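PDB 4HYW: pyruvate kinase 1 from Trypanosoma brucei brucei, which catalyses the transfer of a phosphoryl group from phosphoenolpyruvate to ADP, yielding pyruvate and ATP in the final step of glycolysis. Local coordinates for residues Y129-N134 against E184-A189; N134-G139 against I178-C183; A211-T216 against K239-Q244; V261-L266 against V277-I282. All coordinates share one frame; numbering follows the deposited sequence.

The four contacts illustrate how interaction chemistry follows position in a fold. Contacts 1 and 2 are partly buried and lie in the lid domain of pyruvate kinase and the loop that leads back from it to the barrel; they share the short helix 132-135 and join through Tyr129 and Leu180. Contact 1 is mostly polar, contact 2 mostly apolar. Contacts 3 and 4 are buried in the barrel, where strands 235-240 and 258-262 are neighbours, and each gives one carboxylate to the same magnesium ion. Contact 3 is dense with hydrogen bonds, whereas contact 4 mixes aliphatic packing with one buried polar pair. Arg215 of contact 3 binds carbonyls of segment 184-189, tying lid return to barrel.

Contact 1 (Y129-N134 against E184-A189); sequences YPQLTN and EVDLPA
Tyr129 reaches across to Asp186 with its hydroxyl, and the tight part of the contact gathers at that end of the ring. The backbone N of Asp186 donates to Tyr129 OH over 2.9 Å in a nearly straight bond (165°), arriving in the ring plane at the phenol edge. Just beside it, Tyr129 OH lies 3.3 Å from Val185 CA. The ring gets there because its CG stands anti to the backbone N (chi1 -173°), which carries the phenol across the gap between the two segments. Beyond the hydroxyl the packing is looser: CE1 of Tyr129 is 4.4 Å from Val185 CG1, and Leu187 CD2 approaches CD1 obliquely. In pyruvate kinases this is the place where the lid domain, inserted in the barrel after its third strand, hands the chain back to the barrel; carbonyls of Val185, Leu187 and Pro188 are held there by Arg215. The other side is more exposed and wetter. A type I turn from Tyr129 to Leu132 brings the N-cap residue Gln131 opposite the carboxylate, yet only its aliphatic CG meets Asp186 OD2, at 3.4 Å. A water resting over one ring face of Tyr129 accepts from Gln131 N at 2.8 Å and makes a weak, 3.4 Å bond to Asp186 OD1. The Gln131 amide is used within its own segment, where Asn134 ND2 donates to OE1 over 2.9 Å from above the carbonyl plane.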
loop_
_atom_site.group_PDB
_atom_site.type_symbol
_atom_site.label_atom_id
_atom_site.label_comp_id
_atom_site.label_asym_id
_atom_site.label_seq_id
_atom_site.Cartn_x
_atom_site.Cartn_y
_atom_site.Cartn_z
ATOM N N TYR A 129 48.644 -14.924 -16.784
ATOM C CA TYR A 129 48.028 -14.933 -15.466
ATOM C C TYR A 129 48.496 -16.119 -14.604
ATOM O O TYR A 129 47.961 -17.210 -14.726
ATOM C CB TYR A 129 46.500 -14.952 -15.603
ATOM C CG TYR A 129 45.785 -14.805 -14.309
ATOM C CD1 TYR A 129 45.874 -13.632 -13.579
ATOM C CD2 TYR A 129 45.063 -15.861 -13.770
ATOM C CE1 TYR A 129 45.191 -13.488 -12.372
ATOM C CE2 TYR A 129 44.359 -15.719 -12.585
ATOM C CZ TYR A 129 44.436 -14.534 -11.886
ATOM O OH TYR A 129 43.805 -14.419 -10.665
ATOM N N PRO A 130 49.478 -15.890 -13.701
ATOM C CA PRO A 130 50.158 -17.026 -13.045
ATOM C C PRO A 130 49.216 -17.919 -12.231
ATOM O O PRO A 130 49.499 -19.102 -12.054
ATOM C CB PRO A 130 51.170 -16.341 -12.118
ATOM C CG PRO A 130 51.460 -15.034 -12.788
ATOM C CD PRO A 130 50.147 -14.605 -13.404
ATOM N N GLN A 131 48.108 -17.362 -11.741
ATOM C CA GLN A 131 47.180 -18.132 -10.910
ATOM C C GLN A 131 46.161 -18.932 -11.747
ATOM O O GLN A 131 45.130 -19.392 -11.219
ATOM C CB GLN A 131 46.440 -17.210 -9.916
ATOM C CG GLN A 131 47.247 -16.809 -8.678
ATOM C CD GLN A 131 47.558 -17.990 -7.763
ATOM O OE1 GLN A 131 46.655 -18.682 -7.286
ATOM N NE2 GLN A 131 48.838 -18.224 -7.520
ATOM N N LEU A 132 46.459 -19.110 -13.040
ATOM C CA LEU A 132 45.483 -19.652 -13.982
ATOM C C LEU A 132 44.944 -21.032 -13.566
ATOM O O LEU A 132 43.725 -21.251 -13.563
ATOM C CB LEU A 132 46.045 -19.699 -15.418
ATOM C CG LEU A 132 45.045 -20.205 -16.479
ATOM C CD1 LEU A 132 43.794 -19.329 -16.533
ATOM C CD2 LEU A 132 45.674 -20.337 -17.864
ATOM N N THR A 133 45.849 -21.944 -13.200
ATOM C CA THR A 133 45.484 -23.331 -12.942
ATOM C C THR A 133 44.779 -23.493 -11.606
ATOM O O THR A 133 44.219 -24.545 -11.323
ATOM C CB THR A 133 46.718 -24.271 -12.963
ATOM O OG1 THR A 133 47.513 -24.050 -11.788
ATOM C CG2 THR A 133 47.583 -24.035 -14.225
ATOM N N ASN A 134 44.845 -22.467 -10.762
ATOM C CA ASN A 134 44.027 -22.428 -9.562
ATOM C C ASN A 134 42.654 -21.862 -9.837
ATOM O O ASN A 134 41.677 -22.285 -9.233
ATOM C CB ASN A 134 44.707 -21.627 -8.455
ATOM C CG ASN A 134 45.928 -22.333 -7.894
ATOM O OD1 ASN A 134 46.040 -23.561 -7.961
ATOM N ND2 ASN A 134 46.865 -21.557 -7.366
ATOM N N GLU A 184 37.421 -15.484 -9.428
ATOM C CA GLU A 184 38.156 -14.393 -8.843
ATOM C C GLU A 184 39.465 -14.191 -9.593
ATOM O O GLU A 184 39.906 -15.061 -10.354
ATOM C CB GLU A 184 38.416 -14.647 -7.364
ATOM C CG GLU A 184 37.170 -15.092 -6.611
ATOM C CD GLU A 184 37.363 -15.093 -5.112
ATOM O OE1 GLU A 184 36.382 -15.374 -4.386
ATOM O OE2 GLU A 184 38.494 -14.796 -4.658
ATOM N N VAL A 185 40.017 -13.000 -9.467
ATOM C CA VAL A 185 41.079 -12.564 -10.334
ATOM C C VAL A 185 41.926 -11.612 -9.533
ATOM O O VAL A 185 41.441 -10.566 -9.095
ATOM C CB VAL A 185 40.533 -11.846 -11.590
ATOM C CG1 VAL A 185 41.615 -11.006 -12.240
ATOM C CG2 VAL A 185 40.001 -12.858 -12.589
ATOM N N ASP A 186 43.158 -12.014 -9.252
ATOM C CA ASP A 186 43.948 -11.323 -8.251
ATOM C C ASP A 186 44.922 -10.308 -8.841
ATOM O O ASP A 186 45.975 -10.054 -8.272
ATOM C CB ASP A 186 44.653 -12.317 -7.297
ATOM C CG ASP A 186 45.956 -12.903 -7.881
ATOM O OD1 ASP A 186 46.416 -12.449 -8.958
ATOM O OD2 ASP A 186 46.529 -13.813 -7.240
ATOM N N LEU A 187 44.523 -9.664 -9.932
ATOM C CA LEU A 187 45.259 -8.506 -10.432
ATOM C C LEU A 187 45.222 -7.350 -9.427
ATOM O O LEU A 187 44.265 -7.210 -8.659
ATOM C CB LEU A 187 44.707 -8.034 -11.782
ATOM C CG LEU A 187 44.652 -9.010 -12.963
ATOM C CD1 LEU A 187 43.625 -8.510 -13.964
ATOM C CD2 LEU A 187 46.006 -9.199 -13.632
ATOM N N PRO A 188 46.260 -6.506 -9.449
ATOM C CA PRO A 188 46.269 -5.291 -8.646
ATOM C C PRO A 188 45.129 -4.351 -9.022
ATOM O O PRO A 188 44.612 -4.414 -10.141
ATOM C CB PRO A 188 47.619 -4.655 -8.982
ATOM C CG PRO A 188 47.999 -5.236 -10.307
ATOM C CD PRO A 188 47.448 -6.620 -10.318
ATOM N N ALA A 189 44.717 -3.521 -8.075
ATOM C CA ALA A 189 43.744 -2.473 -8.339
ATOM C C ALA A 189 44.227 -1.594 -9.475
ATOM O O ALA A 189 43.473 -1.231 -10.366
ATOM C CB ALA A 189 43.528 -1.639 -7.087
HETATM O O HOH W 1 48.060 -14.683 -10.951
#

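Contact 2 (N134-G139 against I178-C183); sequences NAVRPG and INLPGC
Cys183 and Leu180 present their side chains to the end of helix 132-135 from two ends of one tight turn, and Ala135 and Val136 receive them. The CB atoms of Ala135 and Cys183 point at each other's segment and stand 4.2 Å apart, where the CA atoms of Ala135 and Cys183 are only 5.9 Å from each other. The thiol, with SG beside the backbone N (chi1 -35°), lies 3.4 Å from Ala135 O and also touches the valine, at 3.8 Å from Val136 CG2. That methyl is the shared surface of the contact, since Leu180 CD2 also lies against it, at 4.1 Å, the leucine slanting across the valine rather than lying alongside. The second leucine methyl, CD1, faces Ala135 CB more loosely at 4.5 Å. Leu180 thus straddles the helix end, one branch for each residue, while its other neighbours, Tyr129, Leu132 and Ile90, help to bury it. The spacing of the two arms is set by a type II turn from Leu180 to Cys183, closed by Cys183 N donating to Leu180 O over 3.0 Å, with Gly182 supplying the positive phi (80°). Val136 is the first residue to leave helical geometry, so the contact sits where the chain turns from helix toward strand 141-144. Apolar packing of a short helix against the chain leaving edge strand 178-179 is part of the sheet-based lid domain of pyruvate kinase.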
loop_
_atom_site.group_PDB
_atom_site.type_symbol
_atom_site.label_atom_id
_atom_site.label_comp_id
_atom_site.label_asym_id
_atom_site.label_seq_id
_atom_site.Cartn_x
_atom_site.Cartn_y
_atom_site.Cartn_z
ATOM N N ASN A 134 44.845 -22.467 -10.762
ATOM C CA ASN A 134 44.027 -22.428 -9.562
ATOM C C ASN A 134 42.654 -21.862 -9.837
ATOM O O ASN A 134 41.677 -22.285 -9.233
ATOM C CB ASN A 134 44.707 -21.627 -8.455
ATOM C CG ASN A 134 45.928 -22.333 -7.894
ATOM O OD1 ASN A 134 46.040 -23.561 -7.961
ATOM N ND2 ASN A 134 46.865 -21.557 -7.366
ATOM N N ALA A 135 42.585 -20.925 -10.781
ATOM C CA ALA A 135 41.383 -20.120 -10.995
ATOM C C ALA A 135 40.292 -20.855 -11.806
ATOM O O ALA A 135 39.113 -20.681 -11.546
ATOM C CB ALA A 135 41.738 -18.799 -11.652
ATOM N N VAL A 136 40.699 -21.637 -12.807
ATOM C CA VAL A 136 39.753 -22.382 -13.644
ATOM C C VAL A 136 39.994 -23.886 -13.546
ATOM O O VAL A 136 41.039 -24.379 -13.973
ATOM C CB VAL A 136 39.882 -21.982 -15.120
ATOM C CG1 VAL A 136 38.681 -22.481 -15.906
ATOM C CG2 VAL A 136 40.035 -20.475 -15.256
ATOM N N ARG A 137 39.022 -24.608 -13.001
ATOM C CA ARG A 137 39.073 -26.074 -12.943
ATOM C C ARG A 137 38.566 -26.709 -14.245
ATOM O O ARG A 137 37.972 -26.027 -15.083
ATOM C CB ARG A 137 38.239 -26.596 -11.763
ATOM C CG ARG A 137 38.360 -25.773 -10.498
ATOM C CD ARG A 137 39.648 -26.073 -9.741
ATOM N NE ARG A 137 39.835 -25.145 -8.625
ATOM C CZ ARG A 137 38.916 -24.902 -7.690
ATOM N NH1 ARG A 137 39.165 -24.026 -6.726
ATOM N NH2 ARG A 137 37.743 -25.529 -7.722
ATOM N N PRO A 138 38.774 -28.031 -14.402
ATOM C CA PRO A 138 38.184 -28.763 -15.524
ATOM C C PRO A 138 36.660 -28.563 -15.615
ATOM O O PRO A 138 35.969 -28.600 -14.598
ATOM C CB PRO A 138 38.517 -30.217 -15.196
ATOM C CG PRO A 138 39.803 -30.133 -14.440
ATOM C CD PRO A 138 39.710 -28.871 -13.626
ATOM N N GLY A 139 36.159 -28.289 -16.817
ATOM C CA GLY A 139 34.755 -27.934 -16.999
ATOM C C GLY A 139 34.539 -26.442 -17.173
ATOM O O GLY A 139 33.598 -26.022 -17.846
ATOM N N ILE A 178 41.969 -11.791 -22.350
ATOM C CA ILE A 178 41.425 -13.003 -21.728
ATOM C C ILE A 178 40.429 -12.617 -20.642
ATOM O O ILE A 178 40.624 -11.647 -19.916
ATOM C CB ILE A 178 42.547 -13.878 -21.083
ATOM C CG1 ILE A 178 43.552 -14.363 -22.146
ATOM C CG2 ILE A 178 41.952 -15.034 -20.281
ATOM C CD1 ILE A 178 43.000 -15.381 -23.134
ATOM N N ASN A 179 39.362 -13.389 -20.534
ATOM C CA ASN A 179 38.397 -13.222 -19.462
ATOM C C ASN A 179 38.173 -14.559 -18.810
ATOM O O ASN A 179 38.192 -15.584 -19.481
ATOM C CB ASN A 179 37.083 -12.675 -20.018
ATOM C CG ASN A 179 37.209 -11.235 -20.504
ATOM O OD1 ASN A 179 37.468 -10.986 -21.683
ATOM N ND2 ASN A 179 37.016 -10.279 -19.593
ATOM N N LEU A 180 38.106 -14.566 -17.489
ATOM C CA LEU A 180 37.899 -15.808 -16.749
ATOM C C LEU A 180 36.532 -15.801 -16.061
ATOM O O LEU A 180 36.424 -15.488 -14.871
ATOM C CB LEU A 180 39.024 -16.013 -15.724
ATOM C CG LEU A 180 40.443 -15.950 -16.291
ATOM C CD1 LEU A 180 41.475 -16.016 -15.166
ATOM C CD2 LEU A 180 40.683 -17.045 -17.324
ATOM N N PRO A 181 35.478 -16.110 -16.825
ATOM C CA PRO A 181 34.107 -15.940 -16.324
ATOM C C PRO A 181 33.930 -16.666 -15.001
ATOM O O PRO A 181 34.285 -17.825 -14.895
ATOM C CB PRO A 181 33.261 -16.623 -17.403
ATOM C CG PRO A 181 34.191 -17.628 -18.016
ATOM C CD PRO A 181 35.518 -16.925 -18.052
ATOM N N GLY A 182 33.459 -15.960 -13.983
ATOM C CA GLY A 182 33.064 -16.595 -12.736
ATOM C C GLY A 182 34.217 -16.926 -11.809
ATOM O O GLY A 182 34.005 -17.495 -10.737
ATOM N N CYS A 183 35.438 -16.555 -12.202
ATOM C CA CYS A 183 36.611 -16.733 -11.335
ATOM C C CYS A 183 37.009 -15.420 -10.681
ATOM O O CYS A 183 36.966 -14.371 -11.306
ATOM C CB CYS A 183 37.799 -17.303 -12.130
ATOM S SG CYS A 183 37.325 -18.467 -13.439
#

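Contact 3 (A211-T216 against K239-Q244); sequences ASFIRT and KIENHQ. With MG (magnesium ion), chain C.
This contact lies at the carboxyl ends of the fourth and fifth strands of the TIM barrel, the end where enzymes of this fold place their active sites, and it includes one carboxylate of the magnesium site. The backbones are joined by Lys239 N donating to Ala211 O (3.0 Å) and Ile214 N to Lys239 O (3.3 Å). Glu241 divides its labour: OE1 binds the magnesium ion at 2.3 Å, while OE2 takes a weak bond from Phe213 N (2.9 Å) and a hydrogen bond from a metal-bound water. Asp265 and four waters complete the coordination. The Lys239 chain, bent at chi3 (80°), brings NZ to Ser212 OG at 2.9 Å; NZ is also bonded to Asp84, and the serine to Thr85 O. Phe213 meets Glu241 OE1 with its ring edge. Arg215 folds back so that NE donates almost straight (172°) to Phe213 O at 2.7 Å; its stem lies against the Gln244 amide (Arg215 CD to Gln244 OE1 3.6 Å). A water joins Ile214 O, Glu241 N and Asn242 OD1. Asn242 OD1 caps Gly245 N in helix 243-247 and Thr216 OG1 caps Gln219 N in helix 217-227, while Ile214 and Ile240 pack behind on helix 249-255 and strand 258-262 runs alongside.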
loop_
_atom_site.group_PDB
_atom_site.type_symbol
_atom_site.label_atom_id
_atom_site.label_comp_id
_atom_site.label_asym_id
_atom_site.label_seq_id
_atom_site.Cartn_x
_atom_site.Cartn_y
_atom_site.Cartn_z
ATOM N N ALA A 211 37.269 4.142 -12.635
ATOM C CA ALA A 211 38.248 3.112 -12.327
ATOM C C ALA A 211 37.841 1.739 -12.852
ATOM O O ALA A 211 36.881 1.139 -12.369
ATOM C CB ALA A 211 38.478 3.051 -10.843
ATOM N N SER A 212 38.664 1.193 -13.741
ATOM C CA SER A 212 38.350 -0.051 -14.432
ATOM C C SER A 212 38.453 -1.263 -13.532
ATOM O O SER A 212 39.241 -1.282 -12.597
ATOM C CB SER A 212 39.265 -0.232 -15.639
ATOM O OG SER A 212 38.994 0.746 -16.630
ATOM N N PHE A 213 37.612 -2.264 -13.807
ATOM C CA PHE A 213 37.783 -3.590 -13.274
ATOM C C PHE A 213 37.864 -3.639 -11.736
ATOM O O PHE A 213 38.630 -4.417 -11.170
ATOM C CB PHE A 213 39.004 -4.245 -13.906
ATOM C CG PHE A 213 38.955 -5.739 -13.911
ATOM C CD1 PHE A 213 37.942 -6.416 -14.577
ATOM C CD2 PHE A 213 39.977 -6.476 -13.334
ATOM C CE1 PHE A 213 37.928 -7.809 -14.640
ATOM C CE2 PHE A 213 39.956 -7.872 -13.371
ATOM C CZ PHE A 213 38.933 -8.536 -14.030
ATOM N N ILE A 214 36.990 -2.900 -11.071
ATOM C CA ILE A 214 36.880 -2.982 -9.617
ATOM C C ILE A 214 36.108 -4.204 -9.157
ATOM O O ILE A 214 34.925 -4.383 -9.498
ATOM C CB ILE A 214 36.212 -1.747 -9.045
ATOM C CG1 ILE A 214 37.085 -0.512 -9.313
ATOM C CG2 ILE A 214 35.945 -1.942 -7.559
ATOM C CD1 ILE A 214 38.385 -0.495 -8.533
ATOM N N ARG A 215 36.734 -4.990 -8.295
ATOM C CA ARG A 215 36.155 -6.266 -7.866
ATOM C C ARG A 215 35.897 -6.291 -6.372
ATOM O O ARG A 215 35.137 -7.133 -5.894
ATOM C CB ARG A 215 37.092 -7.422 -8.244
ATOM C CG ARG A 215 37.334 -7.537 -9.738
ATOM C CD ARG A 215 38.771 -7.929 -10.057
ATOM N NE ARG A 215 39.614 -6.751 -10.157
ATOM C CZ ARG A 215 40.910 -6.728 -9.871
ATOM N NH1 ARG A 215 41.529 -7.829 -9.502
ATOM N NH2 ARG A 215 41.581 -5.596 -9.938
ATOM N N THR A 216 36.606 -5.435 -5.622
ATOM C CA THR A 216 36.541 -5.438 -4.155
ATOM C C THR A 216 36.595 -3.998 -3.613
ATOM O O THR A 216 37.229 -3.126 -4.206
ATOM C CB THR A 216 37.731 -6.239 -3.527
ATOM O OG1 THR A 216 38.928 -5.455 -3.605
ATOM C CG2 THR A 216 37.954 -7.550 -4.233
ATOM N N LYS A 239 33.944 1.099 -11.966
ATOM C CA LYS A 239 33.371 0.288 -13.028
ATOM C C LYS A 239 33.162 -1.164 -12.597
ATOM O O LYS A 239 34.114 -1.881 -12.293
ATOM C CB LYS A 239 34.256 0.351 -14.278
ATOM C CG LYS A 239 34.358 1.753 -14.848
ATOM C CD LYS A 239 35.498 1.890 -15.834
ATOM C CE LYS A 239 35.147 1.338 -17.211
ATOM N NZ LYS A 239 36.415 1.170 -17.986
ATOM N N ILE A 240 31.914 -1.604 -12.616
ATOM C CA ILE A 240 31.602 -2.997 -12.331
ATOM C C ILE A 240 31.655 -3.826 -13.621
ATOM O O ILE A 240 30.987 -3.513 -14.580
ATOM C CB ILE A 240 30.213 -3.125 -11.682
ATOM C CG1 ILE A 240 30.146 -2.254 -10.432
ATOM C CG2 ILE A 240 29.906 -4.582 -11.349
ATOM C CD1 ILE A 240 31.220 -2.564 -9.404
ATOM N N GLU A 241 32.521 -4.837 -13.652
ATOM C CA GLU A 241 32.959 -5.416 -14.926
ATOM C C GLU A 241 32.899 -6.918 -14.940
ATOM O O GLU A 241 33.020 -7.514 -15.993
ATOM C CB GLU A 241 34.382 -4.952 -15.284
ATOM C CG GLU A 241 34.446 -3.530 -15.801
ATOM C CD GLU A 241 35.751 -3.222 -16.503
ATOM O OE1 GLU A 241 36.296 -4.139 -17.155
ATOM O OE2 GLU A 241 36.238 -2.065 -16.405
ATOM N N ASN A 242 32.752 -7.536 -13.763
ATOM C CA ASN A 242 32.727 -8.996 -13.667
ATOM C C ASN A 242 31.920 -9.499 -12.475
ATOM O O ASN A 242 31.359 -8.716 -11.739
ATOM C CB ASN A 242 34.165 -9.566 -13.668
ATOM C CG ASN A 242 34.827 -9.552 -12.277
ATOM O OD1 ASN A 242 34.419 -8.806 -11.358
ATOM N ND2 ASN A 242 35.895 -10.329 -12.141
ATOM N N HIS A 243 31.858 -10.804 -12.291
ATOM C CA HIS A 243 30.962 -11.378 -11.318
ATOM C C HIS A 243 31.302 -10.932 -9.915
ATOM O O HIS A 243 30.419 -10.757 -9.075
ATOM C CB HIS A 243 30.952 -12.912 -11.423
ATOM C CG HIS A 243 32.036 -13.585 -10.592
ATOM N ND1 HIS A 243 33.358 -13.645 -10.998
ATOM C CD2 HIS A 243 31.996 -14.150 -9.295
ATOM C CE1 HIS A 243 34.093 -14.257 -10.039
ATOM N NE2 HIS A 243 33.272 -14.546 -8.987
ATOM N N GLN A 244 32.589 -10.742 -9.649
ATOM C CA GLN A 244 33.057 -10.290 -8.346
ATOM C C GLN A 244 32.514 -8.915 -8.025
ATOM O O GLN A 244 32.081 -8.649 -6.902
ATOM C CB GLN A 244 34.552 -10.154 -8.385
ATOM C CG GLN A 244 35.320 -11.335 -7.892
ATOM C CD GLN A 244 36.805 -11.120 -8.079
ATOM O OE1 GLN A 244 37.332 -11.091 -9.249
ATOM N NE2 GLN A 244 37.498 -10.880 -6.960
HETATM MG MG MG C . 37.984 -4.319 -18.676
HETATM O O HOH W 2 34.204 -5.771 -11.673
HETATM O O HOH W 3 37.888 -2.169 -18.605
HETATM O O HOH W 4 39.271 -4.205 -17.017
HETATM O O HOH W 5 37.280 -6.138 -19.063
HETATM O O HOH W 6 38.501 -3.833 -20.692
#

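Contact 4 (V261-L266 against V277-I282); sequences VARGDL and VAQMCI. With MG (magnesium ion), chain C.
Gln279 leaves its helix with CG anti to the backbone N (chi1 178°) and stays extended, while Arg263 bends at chi3 (-55°); together these bring the amide oxygen to the edge of the guanidinium. Arg263 NH1 donates to Gln279 OE1 over 3.2 Å (N-H...O 151°), and the same oxygen lies 3.2 Å from Arg263 CD, so it sits in the elbow of the arginine. The rest is aliphatic. Val261 CG2, on barrel strand 258-262, meets Ile282 CG2 at 3.8 Å, and its CG1 lies over Gln279 CA; Leu266 CD2 reaches Ala278 CB at 4.0 Å. Helix 274-289 thus packs on both the strand and the short helix 263-269 that follows it, part of the strand-to-helix layering of a TIM barrel. On the side away from this helix, Asp265 OD1 binds the magnesium ion at 2.2 Å. Carbonyls of Arg263 and Gly264 accept from Arg311 of the second subunit. The arginine is buried but amply bonded: Asp316 forms a salt bridge with NH2, and the carbonyls of Ala296 and Thr297 take NE and NH2. Its charge is probably balanced mainly by Asp316, the neutral glutamine adding one more acceptor, so that the guanidinium N-H groups are met by a carboxylate, main-chain carbonyls and an amide oxygen.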
loop_
_atom_site.group_PDB
_atom_site.type_symbol
_atom_site.label_atom_id
_atom_site.label_comp_id
_atom_site.label_asym_id
_atom_site.label_seq_id
_atom_site.Cartn_x
_atom_site.Cartn_y
_atom_site.Cartn_z
ATOM N N VAL A 261 27.995 1.087 -14.499
ATOM C CA VAL A 261 27.662 -0.250 -14.892
ATOM C C VAL A 261 28.272 -0.428 -16.253
ATOM O O VAL A 261 27.730 0.066 -17.237
ATOM C CB VAL A 261 26.126 -0.475 -15.008
ATOM C CG1 VAL A 261 25.854 -1.940 -15.327
ATOM C CG2 VAL A 261 25.403 -0.039 -13.720
ATOM N N ALA A 262 29.459 -1.029 -16.299
ATOM C CA ALA A 262 30.206 -1.121 -17.563
ATOM C C ALA A 262 29.745 -2.328 -18.357
ATOM O O ALA A 262 30.370 -3.383 -18.312
ATOM C CB ALA A 262 31.695 -1.189 -17.299
ATOM N N ARG A 263 28.609 -2.185 -19.024
ATOM C CA ARG A 263 27.885 -3.326 -19.581
ATOM C C ARG A 263 28.711 -4.138 -20.609
ATOM O O ARG A 263 28.608 -5.366 -20.658
ATOM C CB ARG A 263 26.547 -2.872 -20.181
ATOM C CG ARG A 263 25.600 -2.281 -19.139
ATOM C CD ARG A 263 24.214 -2.041 -19.698
ATOM N NE ARG A 263 24.254 -1.215 -20.888
ATOM C CZ ARG A 263 23.188 -0.924 -21.631
ATOM N NH1 ARG A 263 21.986 -1.345 -21.267
ATOM N NH2 ARG A 263 23.327 -0.267 -22.783
ATOM N N GLY A 264 29.561 -3.445 -21.383
ATOM C CA GLY A 264 30.355 -4.103 -22.435
ATOM C C GLY A 264 31.246 -5.192 -21.862
ATOM O O GLY A 264 31.125 -6.372 -22.229
ATOM N N ASP A 265 32.041 -4.825 -20.865
ATOM C CA ASP A 265 32.920 -5.774 -20.217
ATOM C C ASP A 265 32.142 -6.775 -19.355
ATOM O O ASP A 265 32.427 -7.960 -19.356
ATOM C CB ASP A 265 33.999 -5.027 -19.401
ATOM C CG ASP A 265 35.147 -4.422 -20.321
ATOM O OD1 ASP A 265 36.131 -3.838 -19.784
ATOM O OD2 ASP A 265 35.047 -4.548 -21.572
ATOM N N LEU A 266 31.147 -6.291 -18.630
ATOM C CA LEU A 266 30.350 -7.169 -17.772
ATOM C C LEU A 266 29.699 -8.303 -18.592
ATOM O O LEU A 266 29.679 -9.457 -18.169
ATOM C CB LEU A 266 29.290 -6.354 -17.016
ATOM C CG LEU A 266 28.487 -7.076 -15.934
ATOM C CD1 LEU A 266 29.408 -7.715 -14.883
ATOM C CD2 LEU A 266 27.473 -6.119 -15.281
ATOM N N VAL A 277 19.716 -7.973 -15.228
ATOM C CA VAL A 277 19.461 -8.183 -13.827
ATOM C C VAL A 277 20.454 -7.389 -12.967
ATOM O O VAL A 277 20.044 -6.698 -12.037
ATOM C CB VAL A 277 19.516 -9.661 -13.474
ATOM C CG1 VAL A 277 19.330 -9.858 -11.988
ATOM C CG2 VAL A 277 18.449 -10.407 -14.240
ATOM N N ALA A 278 21.732 -7.388 -13.367
ATOM C CA ALA A 278 22.795 -6.689 -12.616
ATOM C C ALA A 278 22.583 -5.177 -12.686
ATOM O O ALA A 278 22.775 -4.442 -11.687
ATOM C CB ALA A 278 24.168 -7.045 -13.194
ATOM N N GLN A 279 22.270 -4.707 -13.891
ATOM C CA GLN A 279 21.948 -3.318 -14.101
ATOM C C GLN A 279 20.854 -2.856 -13.138
ATOM O O GLN A 279 21.022 -1.855 -12.471
ATOM C CB GLN A 279 21.497 -3.083 -15.532
ATOM C CG GLN A 279 21.100 -1.666 -15.788
ATOM C CD GLN A 279 20.858 -1.380 -17.268
ATOM O OE1 GLN A 279 21.432 -2.056 -18.167
ATOM N NE2 GLN A 279 19.955 -0.394 -17.547
ATOM N N MET A 280 19.736 -3.569 -13.097
ATOM C CA MET A 280 18.588 -3.128 -12.331
ATOM C C MET A 280 18.936 -3.084 -10.843
ATOM O O MET A 280 18.574 -2.156 -10.143
ATOM C CB MET A 280 17.399 -4.086 -12.548
ATOM C CG MET A 280 16.674 -3.873 -13.860
ATOM S SD MET A 280 15.245 -4.982 -14.014
ATOM C CE MET A 280 16.091 -6.535 -14.199
ATOM N N CYS A 281 19.694 -4.082 -10.393
ATOM C CA CYS A 281 20.075 -4.209 -9.010
ATOM C C CYS A 281 21.094 -3.122 -8.618
ATOM O O CYS A 281 20.947 -2.457 -7.588
ATOM C CB CYS A 281 20.696 -5.577 -8.797
ATOM S SG CYS A 281 21.486 -5.800 -7.191
ATOM N N ILE A 282 22.178 -3.026 -9.385
ATOM C CA ILE A 282 23.227 -2.058 -9.108
ATOM C C ILE A 282 22.647 -0.622 -9.112
ATOM O O ILE A 282 22.896 0.168 -8.180
ATOM C CB ILE A 282 24.361 -2.180 -10.147
ATOM C CG1 ILE A 282 25.098 -3.522 -9.982
ATOM C CG2 ILE A 282 25.328 -1.010 -10.047
ATOM C CD1 ILE A 282 25.974 -3.874 -11.187
HETATM MG MG MG C . 37.984 -4.319 -18.676
HETATM O O HOH W 4 39.271 -4.205 -17.017
HETATM O O HOH W 5 37.280 -6.138 -19.063
HETATM O O HOH W 3 37.888 -2.169 -18.605
HETATM O O HOH W 6 38.501 -3.833 -20.692
#